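Local coordinates for protein extracellular ligand-binding receptor (Rhodopseudomonas palustris, PDB 4EYQ) that probably serves as a periplasmic solute-binding protein for uptake of aromatic acids, and binds 3-(4-hydroxyphenyl)pyruvic acid and caffeic acid as alternatives in one cleft, at residues S77-T82 against A98-P103; V114-I119 against A284-D289. All coordinates share one frame; numbering follows the deposited sequence.

Contact 1. Residues S77-T82 against A98-P103; sequences SVTPPT and ALAPLP. With ENO (3-(4-hydroxy-phenyl)pyruvic acid), chain B; DHC (caffeic acid), chain C.
Carboxylate oxygen O2 of the bound acid is gripped by Thr-79 N, in the first turn of helix 79-92, at 2.8 Å and nearly straight (164° for 3-(4-hydroxyphenyl)pyruvic acid, 167° for caffeic acid). The two ligands overlap and are alternative occupants of one site. Thr-79 OG1 lies beside the same O2, and beside the keto oxygen O4 that hydroxyphenylpyruvate alone carries; across the contact Thr-79 OG1 approaches Pro-101 O at 3.0 Å. Thr-79 CG2, anti to the backbone N (OG1 at chi1 -58°), packs 3.4 Å from Pro-101 O and reaches the edge of Leu-102 and Pro-103. Beneath that turn Ala-100 CB packs 3.4 Å from both Val-78 C and Thr-82 OG1. Val-78 is the N-cap, and its carbonyl is held twice: Thr-82 OG1 donates to Val-78 O at 2.8 Å from above the carbonyl plane, and Thr-82 N donates to Val-78 O at 3.3 Å. Thr-82 CG2 rests on Ala-98 CB. On the ligand side, Pro-101 CD lies 3.6 Å from C6' of caffeic acid. Arg-174, outside both segments, also binds either ligand; together with the helix N-terminus it probably stabilises the negative charge at the acid end of the cleft.

Contact 2. Residues V114-I119 against A284-D289; sequences VMPQPI and AGHSFD. With ENO (3-(4-hydroxy-phenyl)pyruvic acid), chain B; DHC (caffeic acid), chain C.
The far end of the ligand cleft, where the phenolic ring of the bound acid is received, is built here from the loop between strand 112-114 and helix 119-132, laid against helix 282-301. Pro-116 and His-286 make the central pair: Pro-116 CG sits over one face of the His-286 imidazole, 3.8 Å from its centroid and 15° off the normal, a CH-pi contact displaced toward the rim. Pro-116 CA comes closer still, 3.4 Å from His-286 CE1. Gln-117 OE1 approaches the same ring in its plane, 3.9 Å from His-286 CE1, but its hydrogen bond goes to Gln-282, which in turn binds either ligand. Along the helix the selenomethionine Met-115 lays CB and CG against His-286, with Met-115 CG 3.7 Å from His-286 O; bends at chi2 and chi3 then carry Met-115 SE along to Asp-289 CB at 4.0 Å. The carboxylate of Asp-289 is bound by Ser-329 and Gln-330, outside both segments. His-286 NE2 donates to the phenolic O4' of caffeic acid at 3.0 Å with an angle of 151°. For 3-(4-hydroxyphenyl)pyruvic acid the corresponding approach, to O3, is too short to be trusted in detail. With proline carbon over its face and NE2 directed at the phenol, the imidazole presents a donor to the para hydroxyl, consistent with recognition of 4-hydroxylated aromatic acids.

Both contacts are buried, and their centres lie about 10 Å apart on the same cleft, each touching either ligand. They also meet directly: Ala-98 O of contact 1 is 3.0 Å from Met-115 N of contact 2, a probable hydrogen bond at the ends of neighbouring parallel strands 96-98 and 112-114, and Leu-99 O packs 3.3 Å from Pro-116 CG. The loops after these strands thus form adjoining parts of the wall, each facing a different helix. Their chemistry divides with position: 77-82 offers a helix-start N-H to the acid end, whereas 284-289 offers an imidazole N-H to the phenol. In contact 1 a threonine hydroxyl lies within hydrogen-bonding distance of a backbone carbonyl across the contact; contact 2 joins its segments by packing, with a CH-pi contact.

Contact 1. Residues S77-T82 against A98-P103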
ATOM      1  N   SER A  77      -2.888   4.583  -6.243  1.00 20.05           N
ATOM      2  CA  SER A  77      -3.491   3.788  -5.172  1.00 20.64           C
ATOM      3  C   SER A  77      -3.381   2.297  -5.390  1.00 19.76           C
ATOM      4  O   SER A  77      -3.511   1.502  -4.435  1.00 20.54           O
ATOM      5  CB  SER A  77      -4.954   4.156  -5.013  1.00 20.11           C
ATOM      6  OG  SER A  77      -5.029   5.498  -4.633  1.00 21.65           O
ATOM      7  N   VAL A  78      -3.161   1.917  -6.646  1.00 19.29           N
ATOM      8  CA  VAL A  78      -3.010   0.519  -6.988  1.00 20.10           C
ATOM      9  C   VAL A  78      -1.809   0.356  -7.896  1.00 18.49           C
ATOM     10  O   VAL A  78      -1.294   1.336  -8.429  1.00 19.26           O
ATOM     11  CB  VAL A  78      -4.314  -0.084  -7.583  1.00 21.44           C
ATOM     12  CG1 VAL A  78      -5.388  -0.214  -6.483  1.00 21.21           C
ATOM     13  CG2 VAL A  78      -4.821   0.732  -8.777  1.00 22.22           C
ATOM     14  N   THR A  79      -1.349  -0.873  -8.059  1.00 19.40           N
ATOM     15  CA  THR A  79      -0.050  -1.127  -8.696  1.00 21.28           C
ATOM     16  C   THR A  79       0.060  -0.674 -10.179  1.00 22.56           C
ATOM     17  O   THR A  79       1.013   0.006 -10.529  1.00 23.41           O
ATOM     18  CB  THR A  79       0.381  -2.590  -8.501  1.00 22.02           C
ATOM     19  OG1 THR A  79       0.441  -2.874  -7.088  1.00 21.78           O
ATOM     20  CG2 THR A  79       1.712  -2.861  -9.153  1.00 21.62           C
ATOM     21  N   PRO A  80      -0.902  -1.053 -11.050  1.00 25.52           N
ATOM     22  CA  PRO A  80      -0.679  -0.645 -12.480  1.00 24.94           C
ATOM     23  C   PRO A  80      -0.499   0.867 -12.760  1.00 22.79           C
ATOM     24  O   PRO A  80       0.481   1.230 -13.427  1.00 22.70           O
ATOM     25  CB  PRO A  80      -1.857  -1.287 -13.241  1.00 25.61           C
ATOM     26  CG  PRO A  80      -2.352  -2.365 -12.308  1.00 26.59           C
ATOM     27  CD  PRO A  80      -2.112  -1.885 -10.898  1.00 23.92           C
ATOM     28  N   PRO A  81      -1.377   1.754 -12.222  1.00 22.39           N
ATOM     29  CA  PRO A  81      -1.075   3.177 -12.383  1.00 22.28           C
ATOM     30  C   PRO A  81       0.181   3.665 -11.637  1.00 22.47           C
ATOM     31  O   PRO A  81       0.800   4.652 -12.069  1.00 19.56           O
ATOM     32  CB  PRO A  81      -2.305   3.874 -11.782  1.00 22.28           C
ATOM     33  CG  PRO A  81      -2.936   2.874 -10.896  1.00 22.35           C
ATOM     34  CD  PRO A  81      -2.704   1.558 -11.595  1.00 23.62           C
ATOM     35  N   THR A  82       0.546   3.004 -10.532  1.00 20.39           N
ATOM     36  CA  THR A  82       1.778   3.368  -9.798  1.00 18.82           C
ATOM     37  C   THR A  82       3.028   3.082 -10.657  1.00 17.67           C
ATOM     38  O   THR A  82       3.959   3.898 -10.714  1.00 16.71           O
ATOM     39  CB  THR A  82       1.814   2.684  -8.423  1.00 18.59           C
ATOM     40  OG1 THR A  82       0.668   3.113  -7.674  1.00 19.24           O
ATOM     41  CG2 THR A  82       3.071   3.036  -7.626  1.00 16.64           C
ATOM     42  N   ALA A  98       5.574   6.318  -3.936  1.00 15.94           N
ATOM     43  CA  ALA A  98       4.536   5.384  -4.348  1.00 17.56           C
ATOM     44  C   ALA A  98       3.557   5.093  -3.213  1.00 18.49           C
ATOM     45  O   ALA A  98       3.976   4.847  -2.073  1.00 16.98           O
ATOM     46  CB  ALA A  98       5.150   4.095  -4.859  1.00 16.43           C
ATOM     47  N   LEU A  99       2.253   5.126  -3.507  1.00 19.76           N
ATOM     48  CA  LEU A  99       1.277   4.767  -2.453  1.00 19.48           C
ATOM     49  C   LEU A  99       0.712   3.343  -2.624  1.00 19.76           C
ATOM     50  O   LEU A  99      -0.173   2.929  -1.878  1.00 24.38           O
ATOM     51  CB  LEU A  99       0.166   5.825  -2.337  1.00 18.76           C
ATOM     52  CG  LEU A  99       0.634   7.268  -2.057  1.00 18.97           C
ATOM     53  CD1 LEU A  99      -0.572   8.196  -2.010  1.00 20.35           C
ATOM     54  CD2 LEU A  99       1.483   7.393  -0.765  1.00 17.06           C
ATOM     55  N   ALA A 100       1.240   2.594  -3.588  1.00 18.03           N
ATOM     56  CA  ALA A 100       0.885   1.204  -3.821  1.00 19.97           C
ATOM     57  C   ALA A 100       2.181   0.448  -4.028  1.00 22.09           C
ATOM     58  O   ALA A 100       3.159   1.054  -4.462  1.00 21.53           O
ATOM     59  CB  ALA A 100       0.018   1.066  -5.074  1.00 18.85           C
ATOM     60  N   PRO A 101       2.202  -0.879  -3.760  1.00 23.56           N
ATOM     61  CA  PRO A 101       3.420  -1.652  -4.032  1.00 24.48           C
ATOM     62  C   PRO A 101       3.793  -1.564  -5.517  1.00 29.10           C
ATOM     63  O   PRO A 101       2.921  -1.330  -6.366  1.00 30.52           O
ATOM     64  CB  PRO A 101       3.024  -3.098  -3.666  1.00 26.71           C
ATOM     65  CG  PRO A 101       1.829  -2.949  -2.775  1.00 26.68           C
ATOM     66  CD  PRO A 101       1.110  -1.728  -3.249  1.00 25.19           C
ATOM     67  N   LEU A 102       5.068  -1.701  -5.851  1.00 27.55           N
ATOM     68  CA  LEU A 102       5.396  -1.940  -7.259  1.00 28.62           C
ATOM     69  C   LEU A 102       6.714  -2.634  -7.437  1.00 28.06           C
ATOM     70  O   LEU A 102       7.565  -2.566  -6.553  1.00 28.28           O
ATOM     71  CB  LEU A 102       5.381  -0.645  -8.065  1.00 29.93           C
ATOM     72  CG  LEU A 102       6.607   0.267  -8.032  1.00 25.28           C
ATOM     73  CD1 LEU A 102       6.527   1.143  -9.279  1.00 21.97           C
ATOM     74  CD2 LEU A 102       6.540   1.047  -6.760  1.00 20.91           C
ATOM     75  N   PRO A 103       6.899  -3.294  -8.588  1.00 26.22           N
ATOM     76  CA  PRO A 103       8.213  -3.839  -8.896  1.00 27.24           C
ATOM     77  C   PRO A 103       9.197  -2.678  -9.147  1.00 26.95           C
ATOM     78  O   PRO A 103       9.097  -1.996 -10.170  1.00 24.92           O
ATOM     79  CB  PRO A 103       7.982  -4.644 -10.179  1.00 27.72           C
ATOM     80  CG  PRO A 103       6.688  -4.179 -10.741  1.00 29.98           C
ATOM     81  CD  PRO A 103       5.907  -3.531  -9.646  1.00 25.63           C
TER
HETATM   82  O4  ENO B 401      -1.247  -2.279  -4.941  0.50 22.29           O
HETATM   83  C9  ENO B 401      -2.497  -0.737  -1.905  0.50 20.70           C
HETATM   84  C8  ENO B 401      -1.840  -0.418  -0.729  0.50 20.63           C
HETATM   85  C7  ENO B 401      -1.175  -1.408  -0.018  0.50 23.76           C
HETATM   86  C6  ENO B 401      -1.141  -2.728  -0.467  0.50 19.41           C
HETATM   87  C5  ENO B 401      -1.814  -3.033  -1.650  0.50 20.63           C
HETATM   88  C4  ENO B 401      -2.484  -2.044  -2.374  0.50 22.07           C
HETATM   89  O3  ENO B 401      -0.537  -1.053   1.125  0.50 28.36           O
HETATM   90  C3  ENO B 401      -3.243  -2.380  -3.651  0.50 21.15           C
HETATM   91  C2  ENO B 401      -2.430  -2.565  -4.901  0.50 22.83           C
HETATM   92  C1  ENO B 401      -3.113  -3.095  -6.086  0.50 23.05           C
HETATM   93  O2  ENO B 401      -2.448  -3.320  -7.117  0.50 21.81           O
HETATM   94  O1  ENO B 401      -4.348  -3.329  -6.048  0.50 23.12           O
HETATM   95  C1  DHC C 402      -3.193  -3.364  -6.002  0.50 23.94           C
HETATM   96  O1  DHC C 402      -4.428  -3.600  -6.021  0.50 23.94           O
HETATM   97  C2  DHC C 402      -2.471  -3.211  -4.716  0.50 20.30           C
HETATM   98  C3  DHC C 402      -3.014  -2.520  -3.734  0.50 19.99           C
HETATM   99  C1' DHC C 402      -2.325  -2.335  -2.431  0.50 21.89           C
HETATM  100  C2' DHC C 402      -2.350  -1.063  -1.890  0.50 21.51           C
HETATM  101  C3' DHC C 402      -1.742  -0.828  -0.674  0.50 22.61           C
HETATM  102  C4' DHC C 402      -1.059  -1.944   0.033  0.50 22.99           C
HETATM  103  C5' DHC C 402      -1.034  -3.207  -0.543  0.50 17.00           C
HETATM  104  C6' DHC C 402      -1.673  -3.390  -1.771  0.50 20.56           C
HETATM  105  O4' DHC C 402      -0.453  -1.724   1.230  0.50 28.84           O
HETATM  106  O3' DHC C 402      -1.788   0.425  -0.163  0.50 23.54           O
HETATM  107  O2  DHC C 402      -2.539  -3.257  -7.060  0.50 22.24           O

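Contact 2. Residues V114-I119 against A284-D289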
ATOM      1  N   VAL A 114       8.858   3.702  -1.839  1.00 15.45           N
ATOM      2  CA  VAL A 114       7.553   3.014  -1.756  1.00 16.83           C
ATOM      3  C   VAL A 114       7.037   3.000  -0.319  1.00 17.02           C
ATOM      4  O   VAL A 114       7.746   2.584   0.587  1.00 16.25           O
ATOM      5  CB  VAL A 114       7.642   1.553  -2.261  1.00 17.62           C
ATOM      6  CG1 VAL A 114       6.253   0.922  -2.349  1.00 18.78           C
ATOM      7  CG2 VAL A 114       8.371   1.478  -3.590  1.00 15.83           C
HETATM    8  N   MSE A 115       5.824   3.460  -0.102  1.00 15.72           N
HETATM    9  CA  MSE A 115       5.313   3.469   1.266  1.00 17.66           C
HETATM   10  C   MSE A 115       4.798   2.067   1.681  1.00 17.96           C
HETATM   11  O   MSE A 115       5.205   1.575   2.754  1.00 18.67           O
HETATM   12  CB  MSE A 115       4.201   4.515   1.456  1.00 18.02           C
HETATM   13  CG  MSE A 115       4.672   6.001   1.401  1.00 18.44           C
HETATM   14 SE   MSE A 115       5.931   6.465   2.795  0.75 17.06          SE
HETATM   15  CE  MSE A 115       7.479   6.137   1.784  1.00 14.76           C
ATOM     16  N   PRO A 116       3.912   1.428   0.853  1.00 19.09           N
ATOM     17  CA  PRO A 116       3.403   0.111   1.262  1.00 19.50           C
ATOM     18  C   PRO A 116       4.509  -0.945   1.492  1.00 19.46           C
ATOM     19  O   PRO A 116       5.557  -0.908   0.815  1.00 18.57           O
ATOM     20  CB  PRO A 116       2.503  -0.321   0.088  1.00 19.42           C
ATOM     21  CG  PRO A 116       2.084   0.954  -0.569  1.00 20.94           C
ATOM     22  CD  PRO A 116       3.278   1.879  -0.418  1.00 19.47           C
ATOM     23  N   GLN A 117       4.256  -1.881   2.421  1.00 20.14           N
ATOM     24  CA  GLN A 117       5.218  -2.973   2.736  1.00 19.23           C
ATOM     25  C   GLN A 117       5.542  -3.848   1.527  1.00 18.17           C
ATOM     26  O   GLN A 117       4.640  -4.117   0.751  1.00 18.25           O
ATOM     27  CB  GLN A 117       4.657  -3.824   3.846  1.00 16.69           C
ATOM     28  CG  GLN A 117       4.570  -3.026   5.158  1.00 17.40           C
ATOM     29  CD  GLN A 117       3.274  -2.206   5.341  1.00 17.88           C
ATOM     30  OE1 GLN A 117       2.425  -2.149   4.452  1.00 18.14           O
ATOM     31  NE2 GLN A 117       3.115  -1.574   6.532  1.00 19.73           N
ATOM     32  N   PRO A 118       6.831  -4.233   1.329  1.00 18.98           N
ATOM     33  CA  PRO A 118       7.128  -5.100   0.197  1.00 19.34           C
ATOM     34  C   PRO A 118       6.422  -6.442   0.394  1.00 19.12           C
ATOM     35  O   PRO A 118       6.247  -6.917   1.528  1.00 20.52           O
ATOM     36  CB  PRO A 118       8.672  -5.225   0.207  1.00 20.27           C
ATOM     37  CG  PRO A 118       9.101  -4.791   1.566  1.00 20.95           C
ATOM     38  CD  PRO A 118       8.045  -3.848   2.088  1.00 19.37           C
ATOM     39  N   ILE A 119       5.983  -7.026  -0.713  0.50 18.21           N
ATOM     40  CA  ILE A 119       5.205  -8.262  -0.681  0.50 19.17           C
ATOM     41  C   ILE A 119       5.884  -9.384   0.157  0.50 19.97           C
ATOM     42  O   ILE A 119       5.233  -9.982   1.015  0.50 19.02           O
ATOM     43  CB  ILE A 119       4.869  -8.721  -2.124  0.50 18.78           C
ATOM     44  CG1 ILE A 119       3.483  -8.219  -2.523  0.50 17.62           C
ATOM     45  CG2 ILE A 119       4.950 -10.237  -2.261  0.50 18.77           C
ATOM     46  CD1 ILE A 119       3.286  -6.720  -2.381  0.50 13.81           C
ATOM     47  N   ALA A 284      -5.021   5.096   4.340  1.00 17.96           N
ATOM     48  CA  ALA A 284      -4.809   6.363   5.018  1.00 18.72           C
ATOM     49  C   ALA A 284      -3.382   6.445   5.618  1.00 17.67           C
ATOM     50  O   ALA A 284      -2.719   7.472   5.523  1.00 17.91           O
ATOM     51  CB  ALA A 284      -5.864   6.553   6.109  1.00 18.32           C
ATOM     52  N   GLY A 285      -2.909   5.354   6.231  1.00 17.74           N
ATOM     53  CA  GLY A 285      -1.516   5.276   6.711  1.00 17.85           C
ATOM     54  C   GLY A 285      -0.457   5.679   5.679  1.00 18.35           C
ATOM     55  O   GLY A 285       0.463   6.440   5.993  1.00 18.28           O
ATOM     56  N   HIS A 286      -0.589   5.201   4.441  1.00 17.98           N
ATOM     57  CA  HIS A 286       0.400   5.522   3.409  1.00 18.44           C
ATOM     58  C   HIS A 286       0.483   6.985   2.998  1.00 18.95           C
ATOM     59  O   HIS A 286       1.595   7.517   2.812  1.00 17.51           O
ATOM     60  CB  HIS A 286       0.233   4.661   2.163  1.00 18.61           C
ATOM     61  CG  HIS A 286       0.293   3.185   2.430  1.00 21.18           C
ATOM     62  ND1 HIS A 286       1.202   2.630   3.266  1.00 21.69           N
ATOM     63  CD2 HIS A 286      -0.491   2.141   1.954  1.00 20.98           C
ATOM     64  CE1 HIS A 286       1.012   1.298   3.305  1.00 19.76           C
ATOM     65  NE2 HIS A 286      -0.018   0.998   2.509  1.00 20.84           N
ATOM     66  N   SER A 287      -0.650   7.664   2.833  1.00 17.50           N
ATOM     67  CA  SER A 287      -0.503   9.043   2.421  1.00 20.33           C
ATOM     68  C   SER A 287      -0.020   9.926   3.558  1.00 19.86           C
ATOM     69  O   SER A 287       0.774  10.847   3.318  1.00 19.67           O
ATOM     70  CB  SER A 287      -1.714   9.606   1.663  1.00 24.52           C
ATOM     71  OG  SER A 287      -2.764   9.919   2.510  1.00 27.96           O
ATOM     72  N   PHE A 288      -0.469   9.617   4.783  1.00 19.10           N
ATOM     73  CA  PHE A 288       0.038  10.287   5.967  1.00 20.37           C
ATOM     74  C   PHE A 288       1.559  10.054   6.123  1.00 20.04           C
ATOM     75  O   PHE A 288       2.343  10.991   6.441  1.00 21.15           O
ATOM     76  CB  PHE A 288      -0.728   9.750   7.180  1.00 20.46           C
ATOM     77  CG  PHE A 288      -0.351  10.365   8.487  1.00 20.51           C
ATOM     78  CD1 PHE A 288      -1.020  11.491   8.966  1.00 22.49           C
ATOM     79  CD2 PHE A 288       0.608   9.754   9.300  1.00 21.58           C
ATOM     80  CE1 PHE A 288      -0.713  12.018  10.233  1.00 24.78           C
ATOM     81  CE2 PHE A 288       0.940  10.278  10.555  1.00 23.23           C
ATOM     82  CZ  PHE A 288       0.276  11.420  11.023  1.00 24.29           C
ATOM     83  N   ASP A 289       1.994   8.819   5.901  1.00 17.91           N
ATOM     84  CA  ASP A 289       3.423   8.541   6.065  1.00 19.05           C
ATOM     85  C   ASP A 289       4.286   9.215   4.988  1.00 18.70           C
ATOM     86  O   ASP A 289       5.428   9.592   5.262  1.00 18.94           O
ATOM     87  CB  ASP A 289       3.681   7.045   6.046  1.00 20.57           C
ATOM     88  CG  ASP A 289       3.107   6.346   7.273  1.00 21.92           C
ATOM     89  OD1 ASP A 289       2.648   7.051   8.212  1.00 24.38           O
ATOM     90  OD2 ASP A 289       3.140   5.099   7.301  1.00 22.50           O
TER
HETATM   91  O4  ENO B 401      -1.247  -2.279  -4.941  0.50 22.29           O
HETATM   92  C9  ENO B 401      -2.497  -0.737  -1.905  0.50 20.70           C
HETATM   93  C8  ENO B 401      -1.840  -0.418  -0.729  0.50 20.63           C
HETATM   94  C7  ENO B 401      -1.175  -1.408  -0.018  0.50 23.76           C
HETATM   95  C6  ENO B 401      -1.141  -2.728  -0.467  0.50 19.41           C
HETATM   96  C5  ENO B 401      -1.814  -3.033  -1.650  0.50 20.63           C
HETATM   97  C4  ENO B 401      -2.484  -2.044  -2.374  0.50 22.07           C
HETATM   98  O3  ENO B 401      -0.537  -1.053   1.125  0.50 28.36           O
HETATM   99  C3  ENO B 401      -3.243  -2.380  -3.651  0.50 21.15           C
HETATM  100  C2  ENO B 401      -2.430  -2.565  -4.901  0.50 22.83           C
HETATM  101  C1  ENO B 401      -3.113  -3.095  -6.086  0.50 23.05           C
HETATM  102  O2  ENO B 401      -2.448  -3.320  -7.117  0.50 21.81           O
HETATM  103  O1  ENO B 401      -4.348  -3.329  -6.048  0.50 23.12           O
HETATM  104  C1  DHC C 402      -3.193  -3.364  -6.002  0.50 23.94           C
HETATM  105  O1  DHC C 402      -4.428  -3.600  -6.021  0.50 23.94           O
HETATM  106  C2  DHC C 402      -2.471  -3.211  -4.716  0.50 20.30           C
HETATM  107  C3  DHC C 402      -3.014  -2.520  -3.734  0.50 19.99           C
HETATM  108  C1' DHC C 402      -2.325  -2.335  -2.431  0.50 21.89           C
HETATM  109  C2' DHC C 402      -2.350  -1.063  -1.890  0.50 21.51           C
HETATM  110  C3' DHC C 402      -1.742  -0.828  -0.674  0.50 22.61           C
HETATM  111  C4' DHC C 402      -1.059  -1.944   0.033  0.50 22.99           C
HETATM  112  C5' DHC C 402      -1.034  -3.207  -0.543  0.50 17.00           C
HETATM  113  C6' DHC C 402      -1.673  -3.390  -1.771  0.50 20.56           C
HETATM  114  O4' DHC C 402      -0.453  -1.724   1.230  0.50 28.84           O
HETATM  115  O3' DHC C 402      -1.788   0.425  -0.163  0.50 23.54           O
HETATM  116  O2  DHC C 402      -2.539  -3.257  -7.060  0.50 22.24           O